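Local structure of YECBM32 (Yersinia enterocolitica, 2JDA) at residues E53-I59 / T104-A110; N99-F105 / L139-K145. The protein binds polygalacturonic acid, the backbone polymer of pectin, in the periplasm and is a carbohydrate-binding module of family 32. Residues are numbered along the deposited sequence.

Interaction 1. Residues E53-I59 / T104-A110; sequences EQSIENI and TFTPVTA
The ring of Phe-105 tucks beneath the backbone of Ile-56 to Asn-58, with Glu-57 O over one face and Ile-56 O near the plane of the ring, 3.6 Å from Phe-105 CE1. The site illustrates how a β-sandwich, here the F5/8 type C fold, lets one long strand pair with a partner that turns a corner. Residues 53-56 are extended, and strand 53-59 meets strand 107-110 antiparallel, the axes 4.5 Å apart and at 156°. Two hydrogen-bonded pairs set the register. Gln-54 and Ala-110 exchange N to O bonds of 3.0 Å in each direction; Ile-56 N donates to Val-108 O (2.7 Å) and Val-108 N returns to Ile-56 O (3.1 Å). Between them, Ser-55 faces Thr-109 as a non-hydrogen-bonded pair, CA to CA 4.5 Å. The ladder then breaks: Glu-57 leaves extended geometry (psi -18°) while the partner segment turns a corner at Thr-106, and a water bridges the gap, donating to Glu-57 O and Phe-105 O at 2.7 Å each. On the inner face, Ile-56 (chi1 m, chi2 m) touches Phe-105 CZ through CG2 (3.8 Å), Val-108 CG2 through CB and Ala-110 CB through CG1 (both 4.0 Å). Ile-59 CD1 reaches Phe-105 CE2 at 3.9 Å, and Leu-87 and Tyr-77 of the facing sheet continue this hydrophobic layer. On the exposed face, Ser-55 and Thr-109, both chi1 m, share one water, 2.9 Å from Ser-55 OG and 2.8 Å from Thr-109 OG1.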
ATOM      1  N   GLU A  53      -4.649 -17.573   0.339  1.00 18.03           N
ATOM      2  CA  GLU A  53      -5.142 -17.124  -0.956  1.00 17.04           C
ATOM      3  C   GLU A  53      -6.638 -16.853  -0.862  1.00 14.67           C
ATOM      4  O   GLU A  53      -7.433 -17.675  -0.370  1.00 15.47           O
ATOM      5  CB  GLU A  53      -4.935 -18.112  -2.120  1.00 18.14           C
ATOM      6  CG  GLU A  53      -3.570 -18.571  -2.478  1.00 20.91           C
ATOM      7  CD  GLU A  53      -3.569 -19.506  -3.662  1.00 19.33           C
ATOM      8  OE1 GLU A  53      -2.477 -19.962  -3.972  1.00 24.43           O
ATOM      9  OE2 GLU A  53      -4.634 -19.870  -4.274  1.00 24.00           O
ATOM     10  N   GLN A  54      -7.046 -15.677  -1.321  1.00 13.16           N
ATOM     11  CA  GLN A  54      -8.422 -15.276  -1.225  1.00 12.88           C
ATOM     12  C   GLN A  54      -8.758 -14.151  -2.202  1.00 12.38           C
ATOM     13  O   GLN A  54      -7.865 -13.563  -2.814  1.00 11.91           O
ATOM     14  CB  GLN A  54      -8.740 -14.840   0.180  1.00 13.86           C
ATOM     15  CG  GLN A  54      -7.945 -13.609   0.635  1.00 14.63           C
ATOM     16  CD  GLN A  54      -8.036 -13.428   2.134  1.00 17.76           C
ATOM     17  OE1 GLN A  54      -9.026 -12.885   2.630  1.00 20.61           O
ATOM     18  NE2 GLN A  54      -7.027 -13.908   2.845  1.00 18.83           N
ATOM     19  N   SER A  55     -10.041 -13.849  -2.341  1.00 12.38           N
ATOM     20  CA  SER A  55     -10.510 -12.837  -3.263  1.00 13.01           C
ATOM     21  C   SER A  55     -10.218 -11.475  -2.711  1.00 12.67           C
ATOM     22  O   SER A  55     -10.423 -11.216  -1.514  1.00 13.77           O
ATOM     23  CB  SER A  55     -11.992 -13.002  -3.494  1.00 13.94           C
ATOM     24  OG  SER A  55     -12.219 -14.307  -4.026  1.00 18.26           O
ATOM     25  N   ILE A  56      -9.689 -10.625  -3.590  1.00 12.19           N
ATOM     26  CA  ILE A  56      -9.314  -9.240  -3.266  1.00 12.53           C
ATOM     27  C   ILE A  56     -10.140  -8.318  -4.136  1.00 11.50           C
ATOM     28  O   ILE A  56     -10.128  -8.454  -5.378  1.00 12.91           O
ATOM     29  CB  ILE A  56      -7.822  -8.971  -3.587  1.00 13.58           C
ATOM     30  CG1 ILE A  56      -6.904 -10.091  -3.154  1.00 18.67           C
ATOM     31  CG2 ILE A  56      -7.434  -7.598  -3.122  1.00 14.89           C
ATOM     32  CD1 ILE A  56      -6.875 -10.222  -1.782  1.00 19.44           C
ATOM     33  N   GLU A  57     -10.835  -7.389  -3.508  1.00 13.13           N
ATOM     34  CA  GLU A  57     -11.693  -6.452  -4.221  1.00 14.67           C
ATOM     35  C   GLU A  57     -11.370  -5.001  -3.978  1.00 13.03           C
ATOM     36  O   GLU A  57     -11.783  -4.157  -4.781  1.00 14.33           O
ATOM     37  CB  GLU A  57     -13.149  -6.698  -3.928  1.00 17.59           C
ATOM     38  CG  GLU A  57     -13.639  -6.496  -2.564  1.00 21.86           C
ATOM     39  CD  GLU A  57     -15.144  -6.657  -2.519  1.00 29.57           C
ATOM     40  OE1 GLU A  57     -15.587  -7.800  -2.837  1.00 33.19           O
ATOM     41  OE2 GLU A  57     -15.871  -5.643  -2.243  1.00 34.83           O
ATOM     42  N   ASN A  58     -10.633  -4.671  -2.910  1.00 11.99           N
ATOM     43  CA  ASN A  58     -10.220  -3.278  -2.741  1.00 11.42           C
ATOM     44  C   ASN A  58      -8.964  -3.195  -1.888  1.00 11.09           C
ATOM     45  O   ASN A  58      -8.624  -4.154  -1.203  1.00 11.09           O
ATOM     46  CB  ASN A  58     -11.331  -2.370  -2.222  1.00 11.92           C
ATOM     47  CG  ASN A  58     -11.601  -2.473  -0.787  1.00 11.60           C
ATOM     48  OD1 ASN A  58     -10.691  -2.386   0.035  1.00 12.90           O
ATOM     49  ND2 ASN A  58     -12.883  -2.645  -0.436  1.00 14.05           N
ATOM     50  N   ILE A  59      -8.285  -2.066  -1.989  1.00 10.51           N
ATOM     51  CA  ILE A  59      -7.170  -1.735  -1.111  1.00 10.98           C
ATOM     52  C   ILE A  59      -7.417  -0.329  -0.582  1.00 11.37           C
ATOM     53  O   ILE A  59      -7.616   0.606  -1.349  1.00 12.58           O
ATOM     54  CB  ILE A  59      -5.842  -1.818  -1.869  1.00 13.05           C
ATOM     55  CG1 ILE A  59      -5.551  -3.247  -2.326  1.00 13.32           C
ATOM     56  CG2 ILE A  59      -4.725  -1.246  -1.010  1.00 14.56           C
ATOM     57  CD1 ILE A  59      -4.549  -3.384  -3.506  1.00 15.40           C
ATOM     58  N   THR A 104     -10.187   0.416  -6.121  1.00 10.25           N
ATOM     59  CA  THR A 104     -10.970  -0.756  -6.581  1.00 10.52           C
ATOM     60  C   THR A 104     -10.515  -1.192  -7.964  1.00  9.92           C
ATOM     61  O   THR A 104      -9.885  -0.444  -8.683  1.00 10.41           O
ATOM     62  CB  THR A 104     -12.475  -0.471  -6.567  1.00 10.64           C
ATOM     63  OG1 THR A 104     -12.774   0.591  -7.471  1.00 12.05           O
ATOM     64  CG2 THR A 104     -12.952  -0.046  -5.209  1.00 11.93           C
ATOM     65  N   PHE A 105     -10.890  -2.414  -8.331  1.00 10.94           N
ATOM     66  CA  PHE A 105     -10.343  -3.077  -9.486  1.00 10.86           C
ATOM     67  C   PHE A 105     -11.129  -4.374  -9.657  1.00 10.87           C
ATOM     68  O   PHE A 105     -11.828  -4.839  -8.745  1.00 10.82           O
ATOM     69  CB  PHE A 105      -8.850  -3.389  -9.316  1.00 11.46           C
ATOM     70  CG  PHE A 105      -8.488  -3.805  -7.917  1.00 11.43           C
ATOM     71  CD1 PHE A 105      -8.682  -5.100  -7.491  1.00 12.85           C
ATOM     72  CD2 PHE A 105      -8.012  -2.882  -7.009  1.00 11.67           C
ATOM     73  CE1 PHE A 105      -8.362  -5.475  -6.183  1.00 13.76           C
ATOM     74  CE2 PHE A 105      -7.724  -3.219  -5.731  1.00 12.58           C
ATOM     75  CZ  PHE A 105      -7.902  -4.529  -5.295  1.00 13.68           C
ATOM     76  N   THR A 106     -11.037  -4.942 -10.839  1.00 11.19           N
ATOM     77  CA  THR A 106     -11.598  -6.278 -11.092  1.00 11.40           C
ATOM     78  C   THR A 106     -11.066  -7.224 -10.008  1.00 11.14           C
ATOM     79  O   THR A 106      -9.821  -7.329  -9.852  1.00 11.11           O
ATOM     80  CB  THR A 106     -11.129  -6.778 -12.448  1.00 11.33           C
ATOM     81  OG1 THR A 106     -11.783  -6.032 -13.492  1.00 14.57           O
ATOM     82  CG2 THR A 106     -11.534  -8.217 -12.648  1.00 11.95           C
ATOM     83  N   PRO A 107     -11.920  -7.919  -9.284  1.00 10.99           N
ATOM     84  CA  PRO A 107     -11.411  -8.807  -8.241  1.00 11.10           C
ATOM     85  C   PRO A 107     -10.502  -9.876  -8.754  1.00 10.92           C
ATOM     86  O   PRO A 107     -10.687 -10.447  -9.803  1.00 11.90           O
ATOM     87  CB  PRO A 107     -12.672  -9.379  -7.611  1.00 11.64           C
ATOM     88  CG  PRO A 107     -13.711  -8.312  -7.883  1.00 12.96           C
ATOM     89  CD  PRO A 107     -13.387  -7.754  -9.194  1.00 12.27           C
ATOM     90  N   VAL A 108      -9.484 -10.156  -7.924  1.00 10.88           N
ATOM     91  CA  VAL A 108      -8.468 -11.172  -8.185  1.00 11.73           C
ATOM     92  C   VAL A 108      -8.350 -12.081  -6.978  1.00 10.32           C
ATOM     93  O   VAL A 108      -8.845 -11.774  -5.905  1.00 12.21           O
ATOM     94  CB  VAL A 108      -7.084 -10.538  -8.492  1.00 12.18           C
ATOM     95  CG1 VAL A 108      -7.177  -9.573  -9.668  1.00 12.71           C
ATOM     96  CG2 VAL A 108      -6.498  -9.844  -7.287  1.00 12.54           C
ATOM     97  N   THR A 109      -7.702 -13.227  -7.173  1.00 11.17           N
ATOM     98  CA  THR A 109      -7.302 -14.105  -6.097  1.00 12.06           C
ATOM     99  C   THR A 109      -5.828 -13.893  -5.835  1.00 11.66           C
ATOM    100  O   THR A 109      -4.995 -13.900  -6.749  1.00 12.43           O
ATOM    101  CB  THR A 109      -7.574 -15.544  -6.516  1.00 13.23           C
ATOM    102  OG1 THR A 109      -9.002 -15.726  -6.562  1.00 14.69           O
ATOM    103  CG2 THR A 109      -7.013 -16.520  -5.501  1.00 14.71           C
ATOM    104  N   ALA A 110      -5.477 -13.701  -4.558  1.00 10.51           N
ATOM    105  CA  ALA A 110      -4.074 -13.490  -4.205  1.00 10.48           C
ATOM    106  C   ALA A 110      -3.811 -13.911  -2.762  1.00 10.44           C
ATOM    107  O   ALA A 110      -4.711 -13.845  -1.924  1.00 11.52           O
ATOM    108  CB  ALA A 110      -3.668 -12.031  -4.395  1.00 11.80           C
TER
HETATM  109  O   HOH W   1     -10.212 -16.463  -4.182  1.00 18.67           O
HETATM  110  O   HOH W   2     -13.576  -4.285  -6.769  1.00 17.59           O

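Interaction 2. Residues N99-F105 / L139-K145. With SO4 (sulfate ion), chain H.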
ATOM      1  N   ASN A  99      -8.135  11.660   4.220  1.00 18.54           N
ATOM      2  CA  ASN A  99      -8.961  10.509   4.522  1.00 19.04           C
ATOM      3  C   ASN A  99      -8.453   9.152   3.992  1.00 17.88           C
ATOM      4  O   ASN A  99      -9.025   8.131   4.301  1.00 18.79           O
ATOM      5  CB  ASN A  99     -10.322  10.723   3.889  1.00 20.84           C
ATOM      6  CG  ASN A  99     -11.138  11.770   4.583  1.00 24.60           C
ATOM      7  OD1 ASN A  99     -10.948  12.087   5.766  1.00 27.40           O
ATOM      8  ND2 ASN A  99     -12.106  12.303   3.830  1.00 28.41           N
ATOM      9  N   GLY A 100      -7.390   9.129   3.216  1.00 16.04           N
ATOM     10  CA  GLY A 100      -7.019   7.901   2.547  1.00 16.07           C
ATOM     11  C   GLY A 100      -7.905   7.689   1.329  1.00 14.15           C
ATOM     12  O   GLY A 100      -8.792   8.500   1.031  1.00 14.78           O
ATOM     13  N   GLU A 101      -7.632   6.606   0.618  1.00 12.21           N
ATOM     14  CA  GLU A 101      -8.362   6.289  -0.607  1.00 11.35           C
ATOM     15  C   GLU A 101      -8.692   4.805  -0.659  1.00 11.74           C
ATOM     16  O   GLU A 101      -7.875   3.967  -0.214  1.00 12.35           O
ATOM     17  CB  GLU A 101      -7.571   6.614  -1.856  1.00 11.27           C
ATOM     18  CG  GLU A 101      -7.221   8.070  -2.004  1.00 12.19           C
ATOM     19  CD  GLU A 101      -6.400   8.326  -3.231  1.00 13.15           C
ATOM     20  OE1 GLU A 101      -6.983   8.395  -4.342  1.00 16.01           O
ATOM     21  OE2 GLU A 101      -5.165   8.533  -3.075  1.00 15.30           O
ATOM     22  N   LYS A 102      -9.863   4.488  -1.232  1.00 11.27           N
ATOM     23  CA  LYS A 102     -10.294   3.108  -1.420  1.00 11.60           C
ATOM     24  C   LYS A 102     -10.140   2.822  -2.910  1.00 11.31           C
ATOM     25  O   LYS A 102     -10.902   3.310  -3.746  1.00 12.48           O
ATOM     26  CB  LYS A 102     -11.756   2.975  -0.990  1.00 11.97           C
ATOM     27  CG  LYS A 102     -12.296   1.577  -1.118  1.00 14.59           C
ATOM     28  CD  LYS A 102     -13.713   1.437  -0.543  1.00 18.80           C
ATOM     29  CE  LYS A 102     -14.755   1.784  -1.495  1.00 24.80           C
ATOM     30  NZ  LYS A 102     -16.041   1.066  -1.018  1.00 27.66           N
ATOM     31  N   LEU A 103      -9.140   2.030  -3.220  1.00 10.67           N
ATOM     32  CA  LEU A 103      -8.812   1.655  -4.592  1.00  9.69           C
ATOM     33  C   LEU A 103      -9.556   0.413  -4.951  1.00 10.85           C
ATOM     34  O   LEU A 103      -9.505  -0.569  -4.197  1.00 11.86           O
ATOM     35  CB  LEU A 103      -7.296   1.416  -4.734  1.00 10.20           C
ATOM     36  CG  LEU A 103      -6.379   2.510  -4.183  1.00 11.66           C
ATOM     37  CD1 LEU A 103      -4.948   2.083  -4.384  1.00 12.74           C
ATOM     38  CD2 LEU A 103      -6.678   3.862  -4.761  1.00 13.42           C
ATOM     39  N   THR A 104     -10.187   0.416  -6.121  1.00 10.25           N
ATOM     40  CA  THR A 104     -10.970  -0.756  -6.581  1.00 10.52           C
ATOM     41  C   THR A 104     -10.515  -1.192  -7.964  1.00  9.92           C
ATOM     42  O   THR A 104      -9.885  -0.444  -8.683  1.00 10.41           O
ATOM     43  CB  THR A 104     -12.475  -0.471  -6.567  1.00 10.64           C
ATOM     44  OG1 THR A 104     -12.774   0.591  -7.471  1.00 12.05           O
ATOM     45  CG2 THR A 104     -12.952  -0.046  -5.209  1.00 11.93           C
ATOM     46  N   PHE A 105     -10.890  -2.414  -8.331  1.00 10.94           N
ATOM     47  CA  PHE A 105     -10.343  -3.077  -9.486  1.00 10.86           C
ATOM     48  C   PHE A 105     -11.129  -4.374  -9.657  1.00 10.87           C
ATOM     49  O   PHE A 105     -11.828  -4.839  -8.745  1.00 10.82           O
ATOM     50  CB  PHE A 105      -8.850  -3.389  -9.316  1.00 11.46           C
ATOM     51  CG  PHE A 105      -8.488  -3.805  -7.917  1.00 11.43           C
ATOM     52  CD1 PHE A 105      -8.682  -5.100  -7.491  1.00 12.85           C
ATOM     53  CD2 PHE A 105      -8.012  -2.882  -7.009  1.00 11.67           C
ATOM     54  CE1 PHE A 105      -8.362  -5.475  -6.183  1.00 13.76           C
ATOM     55  CE2 PHE A 105      -7.724  -3.219  -5.731  1.00 12.58           C
ATOM     56  CZ  PHE A 105      -7.902  -4.529  -5.295  1.00 13.68           C
ATOM     57  N   LEU A 139     -15.539   5.587   1.979  1.00 16.36           N
ATOM     58  CA  LEU A 139     -14.822   6.418   1.067  1.00 15.12           C
ATOM     59  C   LEU A 139     -15.272   6.064  -0.345  1.00 13.37           C
ATOM     60  O   LEU A 139     -15.632   4.905  -0.601  1.00 14.23           O
ATOM     61  CB  LEU A 139     -13.326   6.113   1.154  1.00 15.23           C
ATOM     62  CG  LEU A 139     -12.624   6.452   2.470  1.00 15.80           C
ATOM     63  CD1 LEU A 139     -11.228   5.930   2.377  1.00 17.66           C
ATOM     64  CD2 LEU A 139     -12.635   7.951   2.716  1.00 19.31           C
ATOM     65  N   PRO A 140     -15.283   7.034  -1.265  1.00 11.74           N
ATOM     66  CA  PRO A 140     -15.689   6.701  -2.640  1.00 12.59           C
ATOM     67  C   PRO A 140     -14.691   5.737  -3.295  1.00 11.25           C
ATOM     68  O   PRO A 140     -13.477   5.836  -3.088  1.00 12.53           O
ATOM     69  CB  PRO A 140     -15.663   8.041  -3.358  1.00 14.23           C
ATOM     70  CG  PRO A 140     -14.698   8.836  -2.646  1.00 13.39           C
ATOM     71  CD  PRO A 140     -14.875   8.460  -1.166  1.00 12.43           C
ATOM     72  N   SER A 141     -15.188   4.821  -4.118  1.00 11.04           N
ATOM     73  CA  SER A 141     -14.318   3.943  -4.863  1.00 11.23           C
ATOM     74  C   SER A 141     -13.544   4.716  -5.902  1.00 11.10           C
ATOM     75  O   SER A 141     -14.129   5.515  -6.639  1.00 12.36           O
ATOM     76  CB  SER A 141     -15.154   2.887  -5.559  1.00 11.79           C
ATOM     77  OG  SER A 141     -15.723   1.994  -4.632  1.00 14.93           O
ATOM     78  N   ARG A 142     -12.237   4.489  -5.960  1.00 11.13           N
ATOM     79  CA  ARG A 142     -11.382   4.965  -7.040  1.00 10.94           C
ATOM     80  C   ARG A 142     -10.930   3.752  -7.831  1.00 10.75           C
ATOM     81  O   ARG A 142     -10.103   2.974  -7.386  1.00 10.52           O
ATOM     82  CB  ARG A 142     -10.177   5.732  -6.523  1.00 11.44           C
ATOM     83  CG  ARG A 142      -9.214   6.164  -7.581  1.00 12.55           C
ATOM     84  CD  ARG A 142      -7.972   6.764  -7.019  1.00 13.40           C
ATOM     85  NE  ARG A 142      -6.960   6.901  -8.043  1.00 13.92           N
ATOM     86  CZ  ARG A 142      -5.733   7.366  -7.821  1.00 13.87           C
ATOM     87  NH1 ARG A 142      -5.363   7.769  -6.596  1.00 13.93           N
ATOM     88  NH2 ARG A 142      -4.870   7.417  -8.825  1.00 15.09           N
ATOM     89  N   ALA A 143     -11.533   3.572  -8.997  1.00 10.44           N
ATOM     90  CA  ALA A 143     -11.194   2.420  -9.823  1.00 11.30           C
ATOM     91  C   ALA A 143      -9.830   2.660 -10.463  1.00 12.20           C
ATOM     92  O   ALA A 143      -9.601   3.698 -11.078  1.00 13.18           O
ATOM     93  CB  ALA A 143     -12.260   2.169 -10.882  1.00 12.27           C
ATOM     94  N   ILE A 144      -8.903   1.694 -10.339  1.00 11.91           N
ATOM     95  CA  ILE A 144      -7.522   1.933 -10.783  1.00 13.95           C
ATOM     96  C   ILE A 144      -7.129   1.299 -12.052  1.00 15.92           C
ATOM     97  O   ILE A 144      -6.107   1.712 -12.664  1.00 17.44           O
ATOM     98  CB  ILE A 144      -6.477   1.621  -9.695  1.00 12.23           C
ATOM     99  CG1 ILE A 144      -6.559   0.151  -9.261  1.00 11.81           C
ATOM    100  CG2 ILE A 144      -6.681   2.544  -8.518  1.00 13.67           C
ATOM    101  CD1 ILE A 144      -5.467  -0.264  -8.288  1.00 12.64           C
ATOM    102  N   LYS A 145      -7.886   0.311 -12.460  1.00 16.90           N
ATOM    103  CA  LYS A 145      -7.748  -0.201 -13.837  1.00 18.67           C
ATOM    104  C   LYS A 145      -9.080  -0.832 -14.286  1.00 19.58           C
ATOM    105  O   LYS A 145      -9.831  -1.336 -13.405  1.00 17.66           O
ATOM    106  CB  LYS A 145      -6.582  -1.200 -13.867  1.00 20.06           C
ATOM    107  CG  LYS A 145      -6.318  -1.815 -15.230  1.00 21.78           C
ATOM    108  CD  LYS A 145      -5.125  -2.783 -15.117  1.00 24.27           C
ATOM    109  CE  LYS A 145      -4.862  -3.506 -16.387  1.00 27.69           C
ATOM    110  NZ  LYS A 145      -3.742  -4.500 -16.125  1.00 26.68           N
TER
HETATM  111  S   SO4 H1151     -18.889   3.688  -3.792  1.00 23.11           S
HETATM  112  O1  SO4 H1151     -18.146   4.892  -4.083  1.00 21.87           O
HETATM  113  O2  SO4 H1151     -17.938   2.601  -3.471  1.00 26.43           O
HETATM  114  O3  SO4 H1151     -19.654   3.957  -2.565  1.00 29.56           O
HETATM  115  O4  SO4 H1151     -19.561   3.283  -4.927  1.00 25.09           O
HETATM  116  O   HOH W   3     -11.175   6.974  -2.289  1.00 13.36           O
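How a chain terminus can widen a sheet is well seen by following residues 139-145 along strand 101-105. Leu-139 comes first, its CA-to-CB bond directed toward the partner: its CD1 lies 3.7 Å from Asn-99 O, its CD2 3.8 Å from Asn-99 CB, and its CB 4.1 Å from Lys-102 CB. Pro-140 contributes its carbonyl, whose O accepts from a water (2.7 Å) that itself accepts from Lys-102 N (3.0 Å). At Ser-141, N and OG bind a sulfate, probably from the crystallisation liquor, at 3.0 Å to O1 and 2.6 Å to O2; Lys-102 NZ adds a weak bond of 3.5 Å to the same O2. Arg-142 then begins the ladder. Its N donates to Lys-102 O at 2.8 Å and its O accepts from Thr-104 N at 2.9 Å, so that one residue bridges two residues spaced two apart. Its fully extended side chain passes Leu-103 CD2, 3.9 Å from Arg-142 CD, and forms a salt bridge from NH1 to Glu-101 OE1 (2.8 Å); that NH1 also donates to Glu-92 O. Ala-143 sits beside Thr-104, its CA making a CA-H...O contact of 3.3 Å with Thr-104 O. Ile-144 N donates to that same oxygen at 2.9 Å, while its side chain turns inward, CG2 4.0 Å from Leu-103 CD2 and CD1 3.9 Å from Phe-105 CD2. Such staggered bonding is the signature of a parallel β-ladder, here a short C-terminal strand added to a mixed sheet of the F5/8 type C β-sandwich.

Overall arrangement
Read from the N terminus, the chain passes through strands 10-15, 38-41 and 44-50 before laying down 53-63, then crosses to the other sheet for strands 71-78 and 85-92, and returns as 101-105, where interaction 1 closes its loop around the corner at Thr-106. Before that closure is complete, the loop of interaction 2 has already opened; it runs on through strands 112-120 and 125-133 and shuts only at the C terminus. The two loops therefore cross, sharing Thr-104 and Phe-105. Strand 101-105 is the common element: antiparallel to 53-63 on one edge, parallel to 141-143 on the other, with Ile-59 O and Leu-103 N 2.8 Å apart, a probable hydrogen bond joining both contacts.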